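Local coordinates for alcohol dehydrogenase (Thermus thermophilus, PDB 2EIH), which binds zinc and is probably an NAD(P)-dependent oxidoreductase of the zinc-containing alcohol dehydrogenase family, at residues G167-V172 / R193-A198; A182-A187 / L210-T215. All blocks are in the same frame, centred on the assembly; numbering follows the deposited sequence.

Interaction 1 (G167-V172 / R193-A198)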
loop_
_atom_site.group_PDB
_atom_site.type_symbol
_atom_site.label_atom_id
_atom_site.label_comp_id
_atom_site.label_asym_id
_atom_site.label_seq_id
_atom_site.Cartn_x
_atom_site.Cartn_y
_atom_site.Cartn_z
ATOM N N GLY A 167 -14.354 -10.195 -5.495
ATOM C CA GLY A 167 -14.255 -10.371 -6.931
ATOM C C GLY A 167 -13.103 -11.291 -7.291
ATOM O O GLY A 167 -12.996 -11.774 -8.420
ATOM N N ASP A 168 -12.228 -11.524 -6.319
ATOM C CA ASP A 168 -11.070 -12.390 -6.507
ATOM C C ASP A 168 -11.466 -13.847 -6.536
ATOM O O ASP A 168 -12.373 -14.281 -5.820
ATOM C CB ASP A 168 -10.072 -12.262 -5.357
ATOM C CG ASP A 168 -9.074 -11.167 -5.568
ATOM O OD1 ASP A 168 -9.117 -10.517 -6.633
ATOM O OD2 ASP A 168 -8.245 -10.950 -4.665
ATOM N N ASP A 169 -10.760 -14.603 -7.358
ATOM C CA ASP A 169 -10.961 -16.034 -7.419
ATOM C C ASP A 169 -9.797 -16.591 -6.619
ATOM O O ASP A 169 -8.644 -16.525 -7.046
ATOM C CB ASP A 169 -10.922 -16.524 -8.860
ATOM C CG ASP A 169 -12.279 -16.463 -9.511
ATOM O OD1 ASP A 169 -12.403 -15.848 -10.590
ATOM O OD2 ASP A 169 -13.234 -17.044 -8.934
ATOM N N VAL A 170 -10.102 -17.098 -5.430
ATOM C CA VAL A 170 -9.082 -17.665 -4.565
ATOM C C VAL A 170 -9.116 -19.193 -4.650
ATOM O O VAL A 170 -10.184 -19.802 -4.607
ATOM C CB VAL A 170 -9.299 -17.234 -3.094
ATOM C CG1 VAL A 170 -8.243 -17.872 -2.202
ATOM C CG2 VAL A 170 -9.232 -15.721 -2.979
ATOM N N LEU A 171 -7.946 -19.803 -4.800
ATOM C CA LEU A 171 -7.834 -21.257 -4.861
ATOM C C LEU A 171 -7.138 -21.714 -3.583
ATOM O O LEU A 171 -6.043 -21.241 -3.264
ATOM C CB LEU A 171 -7.014 -21.691 -6.085
ATOM C CG LEU A 171 -6.585 -23.166 -6.213
ATOM C CD1 LEU A 171 -7.791 -24.057 -6.520
ATOM C CD2 LEU A 171 -5.559 -23.296 -7.329
ATOM N N VAL A 172 -7.789 -22.608 -2.841
ATOM C CA VAL A 172 -7.219 -23.148 -1.606
ATOM C C VAL A 172 -6.902 -24.634 -1.848
ATOM O O VAL A 172 -7.769 -25.395 -2.282
ATOM C CB VAL A 172 -8.214 -23.049 -0.434
ATOM C CG1 VAL A 172 -7.569 -23.579 0.840
ATOM C CG2 VAL A 172 -8.654 -21.603 -0.248
ATOM N N ARG A 193 -14.265 -15.592 -4.279
ATOM C CA ARG A 193 -15.032 -16.734 -4.747
ATOM C C ARG A 193 -14.020 -17.850 -4.566
ATOM O O ARG A 193 -13.017 -17.911 -5.286
ATOM C CB ARG A 193 -15.376 -16.581 -6.221
ATOM C CG ARG A 193 -16.654 -17.276 -6.633
ATOM C CD ARG A 193 -17.067 -16.790 -8.001
ATOM N NE ARG A 193 -16.147 -17.295 -9.009
ATOM C CZ ARG A 193 -16.296 -18.468 -9.613
ATOM N NH1 ARG A 193 -17.341 -19.235 -9.310
ATOM N NH2 ARG A 193 -15.393 -18.889 -10.491
ATOM N N VAL A 194 -14.266 -18.719 -3.594
ATOM C CA VAL A 194 -13.332 -19.794 -3.308
ATOM C C VAL A 194 -13.534 -21.090 -4.054
ATOM O O VAL A 194 -14.637 -21.603 -4.151
ATOM C CB VAL A 194 -13.312 -20.149 -1.811
ATOM C CG1 VAL A 194 -12.377 -21.330 -1.587
ATOM C CG2 VAL A 194 -12.879 -18.947 -0.998
ATOM N N ILE A 195 -12.435 -21.607 -4.573
ATOM C CA ILE A 195 -12.433 -22.871 -5.263
ATOM C C ILE A 195 -11.504 -23.705 -4.392
ATOM O O ILE A 195 -10.345 -23.340 -4.212
ATOM C CB ILE A 195 -11.837 -22.757 -6.687
ATOM C CG1 ILE A 195 -12.601 -21.735 -7.510
ATOM C CG2 ILE A 195 -11.891 -24.089 -7.373
ATOM C CD1 ILE A 195 -12.213 -20.248 -7.212
ATOM N N ALA A 196 -12.002 -24.798 -3.823
ATOM C CA ALA A 196 -11.162 -25.634 -2.962
ATOM C C ALA A 196 -10.881 -27.001 -3.581
ATOM O O ALA A 196 -11.741 -27.574 -4.244
ATOM C CB ALA A 196 -11.832 -25.807 -1.601
ATOM N N THR A 197 -9.679 -27.520 -3.364
ATOM C CA THR A 197 -9.323 -28.828 -3.899
ATOM C C THR A 197 -8.982 -29.796 -2.767
ATOM O O THR A 197 -8.406 -29.399 -1.746
ATOM C CB THR A 197 -8.113 -28.754 -4.859
ATOM O OG1 THR A 197 -6.932 -28.395 -4.131
ATOM C CG2 THR A 197 -8.359 -27.725 -5.952
ATOM N N ALA A 198 -9.357 -31.059 -2.949
ATOM C CA ALA A 198 -9.096 -32.106 -1.965
ATOM C C ALA A 198 -8.979 -33.433 -2.698
ATOM O O ALA A 198 -9.202 -33.497 -3.907
ATOM C CB ALA A 198 -10.221 -32.169 -0.945
#
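D169, V170, L171 and V172 pair one to one with R193, V194, I195 and A196 as neighbouring parallel strands, their short axes 4.8 Å apart and inclined by 24°. Five backbone hydrogen bonds join them in the staggered pattern of parallel pairing. R193 gives its N-H to D168 O and takes V170 N on its own carbonyl; I195 does the same between V170 O and V172 N, and T197 N closes the series on V172 O at 3.1 Å. The I195 N to V170 O bond measures 2.9 Å. CA-H···O contacts, such as L171 CA to I195 O at 3.3 Å, add to the seam.

One salt bridge crosses between side chains lying alongside each other. D169 OD2 receives R193 NE at 2.9 Å on its syn lone pair and NH2 weakly at 3.2 Å; the carboxylate stands almost perpendicular to the guanidinium, 84° between planes. The bend at chi3 (70°) turns R193 NE back toward D169 OD2. K234 takes the other oxygen, D169 OD1, and L230 O accepts from R193 NH2, so both charged groups have second partners.

Apolar contacts form on both faces. On the face of D169 and R193, L171 CD1 meets T197 CG2 at 3.8 Å; on the same face the I195 CD1 methyl makes a van der Waals contact with the carbonyl oxygen of V170. On the other, V172 CG2 touches V194 CG1 at 4.0 Å, against helix 180-189. Strand 236-241 flanks strand 169-172 on its other edge. Two parallel strands joined through helix 180-189 make a beta-alpha-beta unit, here the first of a Rossmann fold, the dinucleotide-binding fold of this dehydrogenase family.

Interaction 2 (A182-A187 / L210-T215)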
loop_
_atom_site.group_PDB
_atom_site.type_symbol
_atom_site.label_atom_id
_atom_site.label_comp_id
_atom_site.label_asym_id
_atom_site.label_seq_id
_atom_site.Cartn_x
_atom_site.Cartn_y
_atom_site.Cartn_z
ATOM N N ALA A 182 -9.053 -22.614 7.635
ATOM C CA ALA A 182 -9.084 -21.187 7.970
ATOM C C ALA A 182 -9.017 -20.292 6.719
ATOM O O ALA A 182 -9.681 -19.261 6.655
ATOM C CB ALA A 182 -7.919 -20.856 8.923
ATOM N N ALA A 183 -8.218 -20.699 5.737
ATOM C CA ALA A 183 -8.054 -19.930 4.506
ATOM C C ALA A 183 -9.321 -19.830 3.675
ATOM O O ALA A 183 -9.582 -18.813 3.034
ATOM C CB ALA A 183 -6.936 -20.518 3.660
ATOM N N ILE A 184 -10.115 -20.886 3.666
ATOM C CA ILE A 184 -11.346 -20.853 2.894
ATOM C C ILE A 184 -12.304 -19.816 3.486
ATOM O O ILE A 184 -12.902 -19.022 2.752
ATOM C CB ILE A 184 -11.979 -22.262 2.855
ATOM C CG1 ILE A 184 -11.041 -23.184 2.062
ATOM C CG2 ILE A 184 -13.363 -22.208 2.217
ATOM C CD1 ILE A 184 -11.434 -24.627 2.034
ATOM N N GLN A 185 -12.415 -19.812 4.814
ATOM C CA GLN A 185 -13.291 -18.887 5.542
ATOM C C GLN A 185 -12.803 -17.431 5.535
ATOM O O GLN A 185 -13.597 -16.505 5.401
ATOM C CB GLN A 185 -13.458 -19.354 7.000
ATOM C CG GLN A 185 -14.108 -20.723 7.148
ATOM C CD GLN A 185 -14.256 -21.162 8.588
ATOM O OE1 GLN A 185 -15.101 -20.656 9.322
ATOM N NE2 GLN A 185 -13.417 -22.101 9.003
ATOM N N ILE A 186 -11.501 -17.227 5.702
ATOM C CA ILE A 186 -10.981 -15.872 5.703
ATOM C C ILE A 186 -11.141 -15.324 4.290
ATOM O O ILE A 186 -11.545 -14.173 4.100
ATOM C CB ILE A 186 -9.510 -15.853 6.144
ATOM C CG1 ILE A 186 -9.441 -16.230 7.629
ATOM C CG2 ILE A 186 -8.912 -14.481 5.917
ATOM C CD1 ILE A 186 -8.073 -16.461 8.158
ATOM N N ALA A 187 -10.840 -16.170 3.306
ATOM C CA ALA A 187 -10.969 -15.800 1.902
ATOM C C ALA A 187 -12.380 -15.285 1.614
ATOM O O ALA A 187 -12.548 -14.211 1.032
ATOM C CB ALA A 187 -10.670 -17.001 1.011
ATOM N N LEU A 210 -18.039 -25.183 4.262
ATOM C CA LEU A 210 -17.251 -24.131 4.900
ATOM C C LEU A 210 -17.318 -22.800 4.146
ATOM O O LEU A 210 -16.930 -21.751 4.678
ATOM C CB LEU A 210 -15.797 -24.588 5.026
ATOM C CG LEU A 210 -15.257 -24.793 6.445
ATOM C CD1 LEU A 210 -16.242 -25.574 7.293
ATOM C CD2 LEU A 210 -13.920 -25.515 6.356
ATOM N N GLY A 211 -17.808 -22.841 2.909
ATOM C CA GLY A 211 -17.917 -21.623 2.124
ATOM C C GLY A 211 -17.313 -21.738 0.738
ATOM O O GLY A 211 -17.464 -20.838 -0.087
ATOM N N ALA A 212 -16.615 -22.839 0.479
ATOM C CA ALA A 212 -16.008 -23.049 -0.831
ATOM C C ALA A 212 -17.101 -23.028 -1.906
ATOM O O ALA A 212 -18.022 -23.855 -1.900
ATOM C CB ALA A 212 -15.267 -24.376 -0.857
ATOM N N ASP A 213 -16.992 -22.081 -2.829
ATOM C CA ASP A 213 -17.971 -21.947 -3.895
ATOM C C ASP A 213 -17.857 -23.034 -4.963
ATOM O O ASP A 213 -18.850 -23.428 -5.567
ATOM C CB ASP A 213 -17.827 -20.574 -4.556
ATOM C CG ASP A 213 -17.967 -19.443 -3.572
ATOM O OD1 ASP A 213 -19.063 -19.296 -2.993
ATOM O OD2 ASP A 213 -16.978 -18.706 -3.364
ATOM N N GLU A 214 -16.642 -23.519 -5.178
ATOM C CA GLU A 214 -16.392 -24.528 -6.188
ATOM C C GLU A 214 -15.417 -25.573 -5.633
ATOM O O GLU A 214 -14.625 -25.280 -4.736
ATOM C CB GLU A 214 -15.800 -23.843 -7.425
ATOM C CG GLU A 214 -16.552 -24.052 -8.742
ATOM C CD GLU A 214 -18.049 -23.815 -8.647
ATOM O OE1 GLU A 214 -18.743 -24.719 -8.132
ATOM O OE2 GLU A 214 -18.530 -22.733 -9.077
ATOM N N THR A 215 -15.470 -26.789 -6.163
ATOM C CA THR A 215 -14.582 -27.848 -5.700
ATOM C C THR A 215 -13.926 -28.598 -6.849
ATOM O O THR A 215 -14.522 -28.777 -7.906
ATOM C CB THR A 215 -15.341 -28.852 -4.810
ATOM O OG1 THR A 215 -16.575 -29.215 -5.440
ATOM C CG2 THR A 215 -15.632 -28.236 -3.447
#
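I184 turns CG2 anti to its backbone N and CG1 anti to its carbonyl carbon (chi1 -66°), which aims the CG2 methyl at the bend L210-A212. Q185, with nearly the same chi1 (-62°) and its chain extended beyond CG, reaches obliquely across L210. The CG2 branch of I184 makes the contact, 3.7 Å from A212 N, with A212 CB at 4.2 Å and L210 CB slightly farther. The methyl also meets the backbone of G211, at its carbonyl carbon. The positive phi of G211 belongs to the Schellman motif that ends helix 201-210, and this turn brings the peptide close to the isoleucine.

Q185 CG lies 3.9 Å from L210 O and Q185 NE2 4.1 Å from L210 CG, both van der Waals contacts. The amide finds its polar partners in K310 N, which donates to OE1, and V181 O, which accepts from NE2.

I184 and A212 both also pack on A196 of strand 193-198, and A212 on A207. Helix 180-189 thus abuts the end of helix 201-210 over one sheet face, while A182 and I186 turn to helix 148-161.

Interactions 1 and 2 have centres about 7 Å apart and touch directly. Their segments alternate along the chain: strand 169-172, helix 180-189, strand 193-198, then the end of helix 201-210 leading into strand 214-217. Interaction 1 sets the first two strands side by side; interaction 2 joins the helix that connects them to the turn entering the third. D213 fastens the two, probably accepting from V194 N through OD2 and pairing with K188, and E214 O probably bonds A196 N as strand 214-217 joins the sheet's edge. Together they tie up the 214-217, 193-198, 169-172 half of the Rossmann sheet; a dinucleotide would be expected at the C-terminal ends of its strands, as in related dehydrogenases.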